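Local coordinates for protein catalase (Bacillus pumilus, PDB 4QON) that breaks hydrogen peroxide down to water and molecular oxygen, as expected of a heme catalase that works as a tetramer, at residues V56-A61 and H100-P105; V93-V98 and R112-K117. All blocks are in the same frame, centred on the assembly; numbering follows the deposited sequence. Where two conformers were deposited one is given.

Contact 1: residues V56-A61 and H100-P105; sequences VHARGA and HPKGSP. With HEM (protoporphyrin IX containing Fe), chain E; CAQ (catechol), chain G.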
ATOM      1  N   VAL A  56       3.596  -8.171  16.441  1.00 15.85           N
ATOM      2  CA  VAL A  56       3.758  -8.323  17.867  1.00 15.90           C
ATOM      3  C   VAL A  56       4.732  -7.261  18.351  1.00 16.12           C
ATOM      4  O   VAL A  56       5.464  -6.661  17.551  1.00 15.55           O
ATOM      5  CB  VAL A  56       4.274  -9.747  18.218  1.00 16.51           C
ATOM      6  CG1 VAL A  56       3.153 -10.740  18.025  1.00 16.97           C
ATOM      7  CG2 VAL A  56       5.448 -10.150  17.325  1.00 17.07           C
ATOM      8  N   HIS A  57       4.818  -7.090  19.664  1.00 16.21           N
ATOM      9  CA  HIS A  57       5.744  -6.062  20.235  1.00 16.73           C
ATOM     10  C   HIS A  57       5.414  -4.633  19.769  1.00 16.56           C
ATOM     11  O   HIS A  57       6.314  -3.798  19.569  1.00 17.99           O
ATOM     12  CB  HIS A  57       7.211  -6.310  19.944  1.00 16.87           C
ATOM     13  CG  HIS A  57       7.782  -7.560  20.569  1.00 17.03           C
ATOM     14  ND1 HIS A  57       8.631  -7.521  21.653  1.00 17.72           N
ATOM     15  CD2 HIS A  57       7.638  -8.863  20.257  1.00 17.35           C
ATOM     16  CE1 HIS A  57       8.987  -8.753  21.984  1.00 18.12           C
ATOM     17  NE2 HIS A  57       8.434  -9.589  21.122  1.00 18.26           N
ATOM     18  N   ALA A  58       4.133  -4.356  19.643  1.00 16.84           N
ATOM     19  CA  ALA A  58       3.637  -3.089  19.089  1.00 16.71           C
ATOM     20  C   ALA A  58       3.886  -1.922  20.044  1.00 17.61           C
ATOM     21  O   ALA A  58       4.155  -0.806  19.603  1.00 18.56           O
ATOM     22  CB  ALA A  58       2.172  -3.207  18.739  1.00 16.86           C
ATOM     23  N   ARG A  59       3.794  -2.176  21.363  1.00 17.50           N
ATOM     24  CA  ARG A  59       4.062  -1.179  22.406  1.00 17.34           C
ATOM     25  C   ARG A  59       5.539  -1.234  22.770  1.00 17.30           C
ATOM     26  O   ARG A  59       6.055  -2.283  23.154  1.00 16.07           O
ATOM     27  CB  ARG A  59       3.162  -1.366  23.646  1.00 17.56           C
ATOM     28  CG  ARG A  59       3.679  -0.671  24.907  1.00 17.87           C
ATOM     29  CD  ARG A  59       3.631   0.835  24.814  1.00 17.71           C
ATOM     30  NE  ARG A  59       2.395   1.348  25.389  1.00 17.59           N
ATOM     31  CZ  ARG A  59       2.087   2.628  25.488  1.00 17.76           C
ATOM     32  NH1 ARG A  59       2.903   3.580  25.010  1.00 18.70           N
ATOM     33  NH2 ARG A  59       0.937   2.978  26.064  1.00 17.58           N
ATOM     34  N   GLY A  60       6.199  -0.079  22.622  1.00 17.68           N
ATOM     35  CA  GLY A  60       7.627   0.025  22.977  1.00 17.19           C
ATOM     36  C   GLY A  60       8.187   1.417  22.950  1.00 16.86           C
ATOM     37  O   GLY A  60       7.468   2.398  22.682  1.00 15.80           O
ATOM     38  N   ALA A  61       9.479   1.497  23.318  1.00 17.24           N
ATOM     39  CA  ALA A  61      10.207   2.740  23.445  1.00 17.15           C
ATOM     40  C   ALA A  61      11.666   2.534  23.036  1.00 17.43           C
ATOM     41  O   ALA A  61      12.281   1.511  23.329  1.00 17.64           O
ATOM     42  CB  ALA A  61      10.130   3.278  24.855  1.00 17.17           C
ATOM     43  N   HIS A 100      -0.304  -7.046  23.407  1.00 18.77           N
ATOM     44  CA  HIS A 100      -1.341  -6.012  23.159  1.00 19.41           C
ATOM     45  C   HIS A 100      -0.884  -4.902  22.236  1.00 19.24           C
ATOM     46  O   HIS A 100       0.337  -4.767  21.945  1.00 17.55           O
ATOM     47  CB  HIS A 100      -1.904  -5.525  24.453  1.00 19.66           C
ATOM     48  CG  HIS A 100      -2.654  -6.595  25.173  1.00 21.12           C
ATOM     49  ND1 HIS A 100      -4.010  -6.810  25.005  1.00 22.04           N
ATOM     50  CD2 HIS A 100      -2.213  -7.573  25.993  1.00 20.99           C
ATOM     51  CE1 HIS A 100      -4.391  -7.817  25.763  1.00 20.76           C
ATOM     52  NE2 HIS A 100      -3.313  -8.313  26.353  1.00 22.92           N
ATOM     53  N   PRO A 101      -1.855  -4.081  21.730  1.00 20.07           N
ATOM     54  CA  PRO A 101      -1.479  -3.106  20.710  1.00 19.45           C
ATOM     55  C   PRO A 101      -0.713  -1.914  21.213  1.00 20.15           C
ATOM     56  O   PRO A 101      -0.416  -1.814  22.421  1.00 19.12           O
ATOM     57  CB  PRO A 101      -2.854  -2.704  20.068  1.00 20.13           C
ATOM     58  CG  PRO A 101      -3.789  -3.845  20.385  1.00 20.25           C
ATOM     59  CD  PRO A 101      -3.323  -4.267  21.777  1.00 20.85           C
ATOM     60  N   LYS A 102      -0.401  -0.989  20.293  0.50 20.09           N
ATOM     61  CA  LYS A 102       0.078   0.343  20.627  0.50 20.37           C
ATOM     62  C   LYS A 102      -0.932   0.920  21.596  0.50 20.20           C
ATOM     63  O   LYS A 102      -2.129   0.707  21.484  0.50 20.02           O
ATOM     64  CB  LYS A 102       0.150   1.231  19.390  0.50 21.07           C
ATOM     65  CG  LYS A 102       1.391   1.096  18.532  0.50 22.46           C
ATOM     66  CD  LYS A 102       1.263   2.073  17.357  0.50 23.06           C
ATOM     67  CE  LYS A 102       1.525   3.513  17.763  0.50 24.65           C
ATOM     68  NZ  LYS A 102       2.961   3.763  18.030  0.50 25.56           N
ATOM     69  N   GLY A 103      -0.470   1.680  22.562  0.50 20.52           N
ATOM     70  CA  GLY A 103      -1.378   2.318  23.456  0.50 20.45           C
ATOM     71  C   GLY A 103      -1.668   1.467  24.688  0.50 20.68           C
ATOM     72  O   GLY A 103      -2.169   2.002  25.663  0.50 19.76           O
ATOM     73  N   SER A 104      -1.344   0.169  24.662  1.00 20.58           N
ATOM     74  CA  SER A 104      -1.679  -0.727  25.788  1.00 21.64           C
ATOM     75  C   SER A 104      -0.776  -0.505  26.990  1.00 21.17           C
ATOM     76  O   SER A 104       0.332   0.024  26.873  1.00 21.44           O
ATOM     77  CB  SER A 104      -1.661  -2.191  25.323  1.00 22.25           C
ATOM     78  OG  SER A 104      -0.350  -2.611  24.961  1.00 23.14           O
ATOM     79  N   PRO A 105      -1.240  -0.893  28.192  1.00 21.88           N
ATOM     80  CA  PRO A 105      -0.415  -0.622  29.385  1.00 22.00           C
ATOM     81  C   PRO A 105       0.931  -1.383  29.459  1.00 22.53           C
ATOM     82  O   PRO A 105       1.025  -2.510  28.980  1.00 23.65           O
ATOM     83  CB  PRO A 105      -1.354  -1.037  30.538  1.00 22.14           C
ATOM     84  CG  PRO A 105      -2.713  -0.940  29.959  1.00 21.83           C
ATOM     85  CD  PRO A 105      -2.552  -1.459  28.564  1.00 21.35           C
TER
HETATM   86  CHA HEM E 501       9.196  -8.352  16.626  0.50 14.44           C
HETATM   87  CHB HEM E 501       8.324 -12.525  14.418  0.50 14.32           C
HETATM   88  CHC HEM E 501      10.454 -14.937  18.105  0.50 15.25           C
HETATM   89  CHD HEM E 501      11.870 -10.677  19.962  0.50 15.39           C
HETATM   90  C1A HEM E 501       8.772  -9.284  15.721  0.50 14.15           C
HETATM   91  C2A HEM E 501       8.031  -8.977  14.518  0.50 13.55           C
HETATM   92  C3A HEM E 501       7.791 -10.163  13.907  0.50 13.77           C
HETATM   93  C4A HEM E 501       8.384 -11.188  14.712  0.50 14.39           C
HETATM   94  CMA HEM E 501       7.086 -10.365  12.575  0.50 13.54           C
HETATM   95  CAA HEM E 501       7.633  -7.591  14.027  0.50 12.93           C
HETATM   96  CBA HEM E 501       8.891  -6.904  13.441  0.50 12.68           C
HETATM   97  CGA HEM E 501       8.625  -5.565  12.752  0.50 12.44           C
HETATM   98  O1A HEM E 501       9.581  -4.734  12.545  0.50 12.06           O
HETATM   99  O2A HEM E 501       7.469  -5.302  12.360  0.50 11.80           O
HETATM  100  C1B HEM E 501       8.833 -13.504  15.277  0.50 14.91           C
HETATM  101  C2B HEM E 501       8.722 -14.910  14.978  0.50 14.93           C
HETATM  102  C3B HEM E 501       9.287 -15.582  15.989  0.50 15.03           C
HETATM  103  C4B HEM E 501       9.807 -14.572  16.933  0.50 15.17           C
HETATM  104  CMB HEM E 501       8.089 -15.585  13.791  0.50 14.79           C
HETATM  105  CAB HEM E 501       9.420 -17.051  16.113  0.50 15.51           C
HETATM  106  CBB HEM E 501       9.018 -17.817  15.109  0.50 15.73           C
HETATM  107  C1C HEM E 501      11.063 -13.994  18.910  0.50 15.48           C
HETATM  108  C2C HEM E 501      12.058 -14.255  19.852  0.50 15.56           C
HETATM  109  C3C HEM E 501      12.438 -13.037  20.377  0.50 15.56           C
HETATM  110  C4C HEM E 501      11.727 -12.017  19.745  0.50 15.57           C
HETATM  111  CMC HEM E 501      12.634 -15.584  20.268  0.50 15.59           C
HETATM  112  CAC HEM E 501      13.543 -12.824  21.284  0.50 15.51           C
HETATM  113  CBC HEM E 501      14.498 -13.736  21.178  0.50 15.69           C
HETATM  114  C1D HEM E 501      11.205  -9.722  19.208  0.50 14.98           C
HETATM  115  C2D HEM E 501      11.355  -8.304  19.494  0.50 14.80           C
HETATM  116  C3D HEM E 501      10.593  -7.656  18.582  0.50 14.60           C
HETATM  117  C4D HEM E 501      10.006  -8.680  17.708  0.50 14.69           C
HETATM  118  CMD HEM E 501      12.168  -7.730  20.635  0.50 14.88           C
HETATM  119  CAD HEM E 501      10.417  -6.166  18.466  0.50 14.45           C
HETATM  120  CBD HEM E 501      11.588  -5.541  17.686  0.50 14.27           C
HETATM  121  CGD HEM E 501      11.353  -4.040  17.670  0.50 14.17           C
HETATM  122  O1D HEM E 501      11.609  -3.379  18.704  0.50 14.20           O
HETATM  123  O2D HEM E 501      10.879  -3.488  16.653  0.50 13.62           O
HETATM  124  NA  HEM E 501       8.989 -10.646  15.831  0.50 14.43           N
HETATM  125  NB  HEM E 501       9.509 -13.369  16.447  0.50 15.02           N
HETATM  126  NC  HEM E 501      10.937 -12.639  18.817  0.50 15.64           N
HETATM  127  ND  HEM E 501      10.438  -9.890  18.111  0.50 15.25           N
HETATM  128 FE   HEM E 501       9.987 -11.540  17.359  0.50 16.04          FE
HETATM  129  C1  CAQ G 503       5.132 -14.071  21.609  1.00 27.72           C
HETATM  130  C2  CAQ G 503       5.700 -13.501  20.496  1.00 27.63           C
HETATM  131  C3  CAQ G 503       6.916 -12.862  20.592  1.00 27.24           C
HETATM  132  O3  CAQ G 503       7.547 -12.298  19.524  1.00 28.46           O
HETATM  133  C4  CAQ G 503       7.587 -12.810  21.915  1.00 26.90           C
HETATM  134  O4  CAQ G 503       8.780 -12.219  21.947  1.00 25.89           O
HETATM  135  C5  CAQ G 503       7.019 -13.414  23.026  1.00 27.26           C
HETATM  136  C6  CAQ G 503       5.783 -14.024  22.852  1.00 28.83           C
HETATM  137  O   HOH W   1       1.826  -6.208  19.908  1.00 16.34           O
HETATM  138  O   HOH W   2       3.184  -4.829  22.458  1.00 18.42           O
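R59 reaches along the turn formed by P101 to S104 and takes hold of a single backbone oxygen. Its NE and NH2 both give hydrogens to S104 O: NE at 2.9 Å from S104 O, in the carbonyl plane, and NH2 at 3.1 Å from S104 O but well above that plane. The acceptor lies in the guanidinium plane, and the backbone of G103 sits over one of its faces. R59 gets there by bending: CG is anti to the backbone N (chi1 162°), and the chain then folds at the next two torsions. The turn, of type II, is braced from inside, because S104 OG and S104 N both donate to P101 O, OG at 2.7 Å from P101 O. A58 CB faces the turn's start, while K102, in one of its two conformers, makes a salt bridge with E312. Two waters bridge H100 O to the backbone nitrogens of A58 and R59. Two residues before R59, H57 turns away from the turn and lays its ring over the heme, with heme C2D 3.4 Å from the plane of the H57 ring, over its centre. H57 NE2 is hydrogen-bonded to catechol O4 (2.8 Å), with a weak second bond to catechol O3. A histidine laid over one heme pyrrole is the hallmark of the distal heme pocket of catalases, and here catechol occupies that pocket.

Contact 2: residues V93-V98 and R112-K117; sequences VRFSTV and RGFAVK. With HEM (protoporphyrin IX containing Fe), chain E; CAQ (catechol), chain G.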
ATOM      1  N   VAL A  93      18.370   1.023  20.352  1.00 17.42           N
ATOM      2  CA  VAL A  93      17.713   0.022  21.122  1.00 17.19           C
ATOM      3  C   VAL A  93      16.225   0.336  21.214  1.00 16.77           C
ATOM      4  O   VAL A  93      15.839   1.492  21.404  1.00 18.18           O
ATOM      5  CB  VAL A  93      18.313  -0.034  22.580  1.00 17.51           C
ATOM      6  CG1 VAL A  93      17.602  -1.056  23.430  1.00 17.65           C
ATOM      7  CG2 VAL A  93      19.787  -0.367  22.509  1.00 17.86           C
ATOM      8  N   ARG A  94      15.398  -0.697  21.102  1.00 16.07           N
ATOM      9  CA  ARG A  94      13.978  -0.626  21.343  1.00 15.71           C
ATOM     10  C   ARG A  94      13.593  -1.710  22.328  1.00 15.89           C
ATOM     11  O   ARG A  94      13.931  -2.878  22.144  1.00 15.68           O
ATOM     12  CB  ARG A  94      13.160  -0.831  20.027  1.00 15.35           C
ATOM     13  CG  ARG A  94      11.703  -0.466  20.203  1.00 15.42           C
ATOM     14  CD  ARG A  94      10.914  -0.351  18.912  1.00 15.29           C
ATOM     15  NE  ARG A  94       9.457  -0.211  19.085  1.00 15.48           N
ATOM     16  CZ  ARG A  94       8.610  -1.214  19.289  1.00 15.19           C
ATOM     17  NH1 ARG A  94       9.038  -2.441  19.404  1.00 15.51           N
ATOM     18  NH2 ARG A  94       7.299  -0.963  19.402  1.00 15.01           N
ATOM     19  N   PHE A  95      12.838  -1.292  23.366  1.00 16.37           N
ATOM     20  CA  PHE A  95      12.305  -2.144  24.341  1.00 17.33           C
ATOM     21  C   PHE A  95      10.816  -2.184  24.175  1.00 16.81           C
ATOM     22  O   PHE A  95      10.220  -1.189  23.678  1.00 17.66           O
ATOM     23  CB  PHE A  95      12.597  -1.611  25.789  1.00 18.67           C
ATOM     24  CG  PHE A  95      14.085  -1.488  26.138  1.00 19.64           C
ATOM     25  CD1 PHE A  95      14.880  -2.597  26.415  1.00 19.41           C
ATOM     26  CD2 PHE A  95      14.664  -0.210  26.298  1.00 19.82           C
ATOM     27  CE1 PHE A  95      16.216  -2.442  26.750  1.00 20.35           C
ATOM     28  CE2 PHE A  95      16.009  -0.074  26.601  1.00 20.42           C
ATOM     29  CZ  PHE A  95      16.775  -1.179  26.834  1.00 20.12           C
ATOM     30  N   SER A  96      10.175  -3.293  24.541  1.00 16.38           N
ATOM     31  CA  SER A  96       8.740  -3.447  24.261  1.00 16.62           C
ATOM     32  C   SER A  96       8.028  -4.468  25.145  1.00 17.31           C
ATOM     33  O   SER A  96       8.694  -5.349  25.749  1.00 16.61           O
ATOM     34  CB  SER A  96       8.629  -3.835  22.797  1.00 16.40           C
ATOM     35  OG  SER A  96       9.392  -4.998  22.475  1.00 16.46           O
ATOM     36  N   THR A  97       6.680  -4.414  25.159  1.00 17.22           N
ATOM     37  CA  THR A  97       5.877  -5.558  25.537  1.00 17.73           C
ATOM     38  C   THR A  97       5.665  -6.461  24.337  1.00 18.66           C
ATOM     39  O   THR A  97       6.330  -6.258  23.294  1.00 19.59           O
ATOM     40  CB  THR A  97       4.573  -5.109  26.237  1.00 18.01           C
ATOM     41  OG1 THR A  97       3.743  -4.398  25.354  1.00 17.89           O
ATOM     42  CG2 THR A  97       4.883  -4.166  27.455  1.00 18.33           C
ATOM     43  N   VAL A  98       4.730  -7.392  24.398  1.00 18.52           N
ATOM     44  CA  VAL A  98       4.543  -8.300  23.257  1.00 18.02           C
ATOM     45  C   VAL A  98       3.157  -8.331  22.607  1.00 17.68           C
ATOM     46  O   VAL A  98       3.045  -8.170  21.385  1.00 16.88           O
ATOM     47  CB  VAL A  98       4.917  -9.718  23.650  1.00 18.74           C
ATOM     48  CG1 VAL A  98       4.708 -10.637  22.456  1.00 18.79           C
ATOM     49  CG2 VAL A  98       6.358  -9.760  24.101  1.00 18.83           C
ATOM     50  N   ARG A 112       9.494  -9.145  27.657  1.00 21.53           N
ATOM     51  CA  ARG A 112       9.822  -7.830  27.169  1.00 21.17           C
ATOM     52  C   ARG A 112      10.880  -7.985  26.057  1.00 20.10           C
ATOM     53  O   ARG A 112      11.842  -8.723  26.207  1.00 19.70           O
ATOM     54  CB  ARG A 112      10.372  -6.941  28.304  1.00 22.16           C
ATOM     55  CG  ARG A 112       9.351  -6.010  28.940  1.00 22.39           C
ATOM     56  CD  ARG A 112       8.134  -6.719  29.492  1.00 22.54           C
ATOM     57  NE  ARG A 112       7.214  -5.764  30.114  1.00 22.31           N
ATOM     58  CZ  ARG A 112       6.065  -6.089  30.714  1.00 22.30           C
ATOM     59  NH1 ARG A 112       5.657  -7.351  30.736  1.00 22.14           N
ATOM     60  NH2 ARG A 112       5.317  -5.127  31.258  1.00 21.52           N
ATOM     61  N   GLY A 113      10.661  -7.272  24.961  1.00 18.59           N
ATOM     62  CA  GLY A 113      11.674  -7.162  23.939  1.00 17.93           C
ATOM     63  C   GLY A 113      12.808  -6.269  24.269  1.00 17.74           C
ATOM     64  O   GLY A 113      12.654  -5.299  25.025  1.00 18.22           O
ATOM     65  N   PHE A 114      13.971  -6.620  23.723  1.00 18.61           N
ATOM     66  CA  PHE A 114      15.255  -6.052  24.063  1.00 19.72           C
ATOM     67  C   PHE A 114      16.053  -6.148  22.750  1.00 19.26           C
ATOM     68  O   PHE A 114      16.835  -7.062  22.562  1.00 19.33           O
ATOM     69  CB  PHE A 114      15.911  -6.885  25.194  1.00 21.13           C
ATOM     70  CG  PHE A 114      17.034  -6.180  25.924  1.00 22.57           C
ATOM     71  CD1 PHE A 114      18.075  -5.544  25.238  1.00 22.47           C
ATOM     72  CD2 PHE A 114      17.071  -6.163  27.323  1.00 22.44           C
ATOM     73  CE1 PHE A 114      19.096  -4.900  25.927  1.00 23.61           C
ATOM     74  CE2 PHE A 114      18.080  -5.520  28.000  1.00 23.18           C
ATOM     75  CZ  PHE A 114      19.092  -4.886  27.314  1.00 22.98           C
ATOM     76  N   ALA A 115      15.806  -5.213  21.835  1.00 18.16           N
ATOM     77  CA  ALA A 115      16.378  -5.257  20.530  1.00 17.40           C
ATOM     78  C   ALA A 115      17.504  -4.237  20.422  1.00 16.58           C
ATOM     79  O   ALA A 115      17.261  -3.078  20.581  1.00 16.58           O
ATOM     80  CB  ALA A 115      15.262  -4.995  19.515  1.00 16.53           C
ATOM     81  N   VAL A 116      18.682  -4.669  20.016  1.00 17.18           N
ATOM     82  CA  VAL A 116      19.850  -3.829  19.864  1.00 18.19           C
ATOM     83  C   VAL A 116      20.450  -3.844  18.442  1.00 17.84           C
ATOM     84  O   VAL A 116      20.711  -4.920  17.840  1.00 18.79           O
ATOM     85  CB  VAL A 116      20.928  -4.281  20.854  1.00 19.46           C
ATOM     86  CG1 VAL A 116      22.140  -3.381  20.753  1.00 19.83           C
ATOM     87  CG2 VAL A 116      20.365  -4.309  22.252  1.00 20.26           C
ATOM     88  N   LYS A 117      20.573  -2.645  17.879  1.00 16.96           N
ATOM     89  CA  LYS A 117      21.129  -2.433  16.522  1.00 17.70           C
ATOM     90  C   LYS A 117      22.477  -1.795  16.725  1.00 17.53           C
ATOM     91  O   LYS A 117      22.533  -0.669  17.235  1.00 18.93           O
ATOM     92  CB  LYS A 117      20.205  -1.537  15.684  1.00 17.32           C
ATOM     93  CG  LYS A 117      20.677  -1.117  14.292  1.00 18.09           C
ATOM     94  CD  LYS A 117      19.665  -0.260  13.529  1.00 17.74           C
ATOM     95  CE  LYS A 117      18.323  -0.954  13.300  1.00 17.82           C
ATOM     96  NZ  LYS A 117      18.421  -2.231  12.532  1.00 17.71           N
TER
HETATM   97  CHA HEM E 501       9.196  -8.352  16.626  0.50 14.44           C
HETATM   98  CHB HEM E 501       8.324 -12.525  14.418  0.50 14.32           C
HETATM   99  CHC HEM E 501      10.454 -14.937  18.105  0.50 15.25           C
HETATM  100  CHD HEM E 501      11.870 -10.677  19.962  0.50 15.39           C
HETATM  101  C1A HEM E 501       8.772  -9.284  15.721  0.50 14.15           C
HETATM  102  C2A HEM E 501       8.031  -8.977  14.518  0.50 13.55           C
HETATM  103  C3A HEM E 501       7.791 -10.163  13.907  0.50 13.77           C
HETATM  104  C4A HEM E 501       8.384 -11.188  14.712  0.50 14.39           C
HETATM  105  CMA HEM E 501       7.086 -10.365  12.575  0.50 13.54           C
HETATM  106  CAA HEM E 501       7.633  -7.591  14.027  0.50 12.93           C
HETATM  107  CBA HEM E 501       8.891  -6.904  13.441  0.50 12.68           C
HETATM  108  CGA HEM E 501       8.625  -5.565  12.752  0.50 12.44           C
HETATM  109  O1A HEM E 501       9.581  -4.734  12.545  0.50 12.06           O
HETATM  110  O2A HEM E 501       7.469  -5.302  12.360  0.50 11.80           O
HETATM  111  C1B HEM E 501       8.833 -13.504  15.277  0.50 14.91           C
HETATM  112  C2B HEM E 501       8.722 -14.910  14.978  0.50 14.93           C
HETATM  113  C3B HEM E 501       9.287 -15.582  15.989  0.50 15.03           C
HETATM  114  C4B HEM E 501       9.807 -14.572  16.933  0.50 15.17           C
HETATM  115  CMB HEM E 501       8.089 -15.585  13.791  0.50 14.79           C
HETATM  116  CAB HEM E 501       9.420 -17.051  16.113  0.50 15.51           C
HETATM  117  CBB HEM E 501       9.018 -17.817  15.109  0.50 15.73           C
HETATM  118  C1C HEM E 501      11.063 -13.994  18.910  0.50 15.48           C
HETATM  119  C2C HEM E 501      12.058 -14.255  19.852  0.50 15.56           C
HETATM  120  C3C HEM E 501      12.438 -13.037  20.377  0.50 15.56           C
HETATM  121  C4C HEM E 501      11.727 -12.017  19.745  0.50 15.57           C
HETATM  122  CMC HEM E 501      12.634 -15.584  20.268  0.50 15.59           C
HETATM  123  CAC HEM E 501      13.543 -12.824  21.284  0.50 15.51           C
HETATM  124  CBC HEM E 501      14.498 -13.736  21.178  0.50 15.69           C
HETATM  125  C1D HEM E 501      11.205  -9.722  19.208  0.50 14.98           C
HETATM  126  C2D HEM E 501      11.355  -8.304  19.494  0.50 14.80           C
HETATM  127  C3D HEM E 501      10.593  -7.656  18.582  0.50 14.60           C
HETATM  128  C4D HEM E 501      10.006  -8.680  17.708  0.50 14.69           C
HETATM  129  CMD HEM E 501      12.168  -7.730  20.635  0.50 14.88           C
HETATM  130  CAD HEM E 501      10.417  -6.166  18.466  0.50 14.45           C
HETATM  131  CBD HEM E 501      11.588  -5.541  17.686  0.50 14.27           C
HETATM  132  CGD HEM E 501      11.353  -4.040  17.670  0.50 14.17           C
HETATM  133  O1D HEM E 501      11.609  -3.379  18.704  0.50 14.20           O
HETATM  134  O2D HEM E 501      10.879  -3.488  16.653  0.50 13.62           O
HETATM  135  NA  HEM E 501       8.989 -10.646  15.831  0.50 14.43           N
HETATM  136  NB  HEM E 501       9.509 -13.369  16.447  0.50 15.02           N
HETATM  137  NC  HEM E 501      10.937 -12.639  18.817  0.50 15.64           N
HETATM  138  ND  HEM E 501      10.438  -9.890  18.111  0.50 15.25           N
HETATM  139 FE   HEM E 501       9.987 -11.540  17.359  0.50 16.04          FE
HETATM  140  C1  CAQ G 503       5.132 -14.071  21.609  1.00 27.72           C
HETATM  141  C2  CAQ G 503       5.700 -13.501  20.496  1.00 27.63           C
HETATM  142  C3  CAQ G 503       6.916 -12.862  20.592  1.00 27.24           C
HETATM  143  O3  CAQ G 503       7.547 -12.298  19.524  1.00 28.46           O
HETATM  144  C4  CAQ G 503       7.587 -12.810  21.915  1.00 26.90           C
HETATM  145  O4  CAQ G 503       8.780 -12.219  21.947  1.00 25.89           O
HETATM  146  C5  CAQ G 503       7.019 -13.414  23.026  1.00 27.26           C
HETATM  147  C6  CAQ G 503       5.783 -14.024  22.852  1.00 28.83           C
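R94 and A115 face each other as a hydrogen-bonded antiparallel pair, R94 N giving to A115 O and A115 N to R94 O, the latter at 3.0 Å. S96 and G113 form the next such pair, and S96 OG stands 3.5 Å from G113 CA, where a side chain on the glycine would collide with it; S96 OG is hydrogen-bonded to H57 ND1. On the face that carries S96, the R94 side chain runs to the heme. Its CB and CG each lie 3.3 Å from propionate oxygen O1D, and CD comes nearer still, so the stem of the side chain runs alongside that oxygen. R94 NE and CZ stay 3.8 and 3.7 Å from heme O1D. With CG anti to the backbone N (chi1 -168°) the chain stays extended as far as NE, then turns at its last torsion to bring NH1 back. NH1 donates to heme O1D at 2.8 Å, fairly straight and in the guanidinium plane, while NH2 bonds to the carbonyl of H57. A leucine in place of R94 would probably leave the propionate without this charged mate and the H57 carbonyl without its donor. F95 and F114 project from the other face of the sheet and form a T-shaped pair. F95 CE1 points at the middle of the F114 ring, 3.6 Å above its plane, with the two planes at 81°. W218 and W259 extend this aromatic cluster, and V93 packs against V116 beside it. At the loop end, T97 CG2 rests over the R112 guanidinium, whose NH1 is held by D110 O, and V98 lines the catechol site. This is a two-stranded portion of the antiparallel catalase beta-barrel, with an aromatic core on one face and heme on the other.

Going from the N terminus, the chain passes through 56-61 and enters strand 60-69, returns antiparallel along 88-96, whose end lies in 93-98, loops out through 100-105, and comes back as strand 113-120, beginning in 112-117. Contact 1 closes the longer excursion, from 56-61 to 100-105, and contact 2 the shorter one, from 93-98 to 112-117. Their segments alternate, so the closures cross instead of nesting. Strand 88-96 pairs with 60-69 along one edge and 113-120 along the other, tying both into one sheet. The two contacts meet where H57 N probably hydrogen-bonds to V98 O, joining the distal histidine to the barrel. The 100-105 loop also packs against a neighbouring subunit, H100 meeting F240 of that subunit edge-to-face.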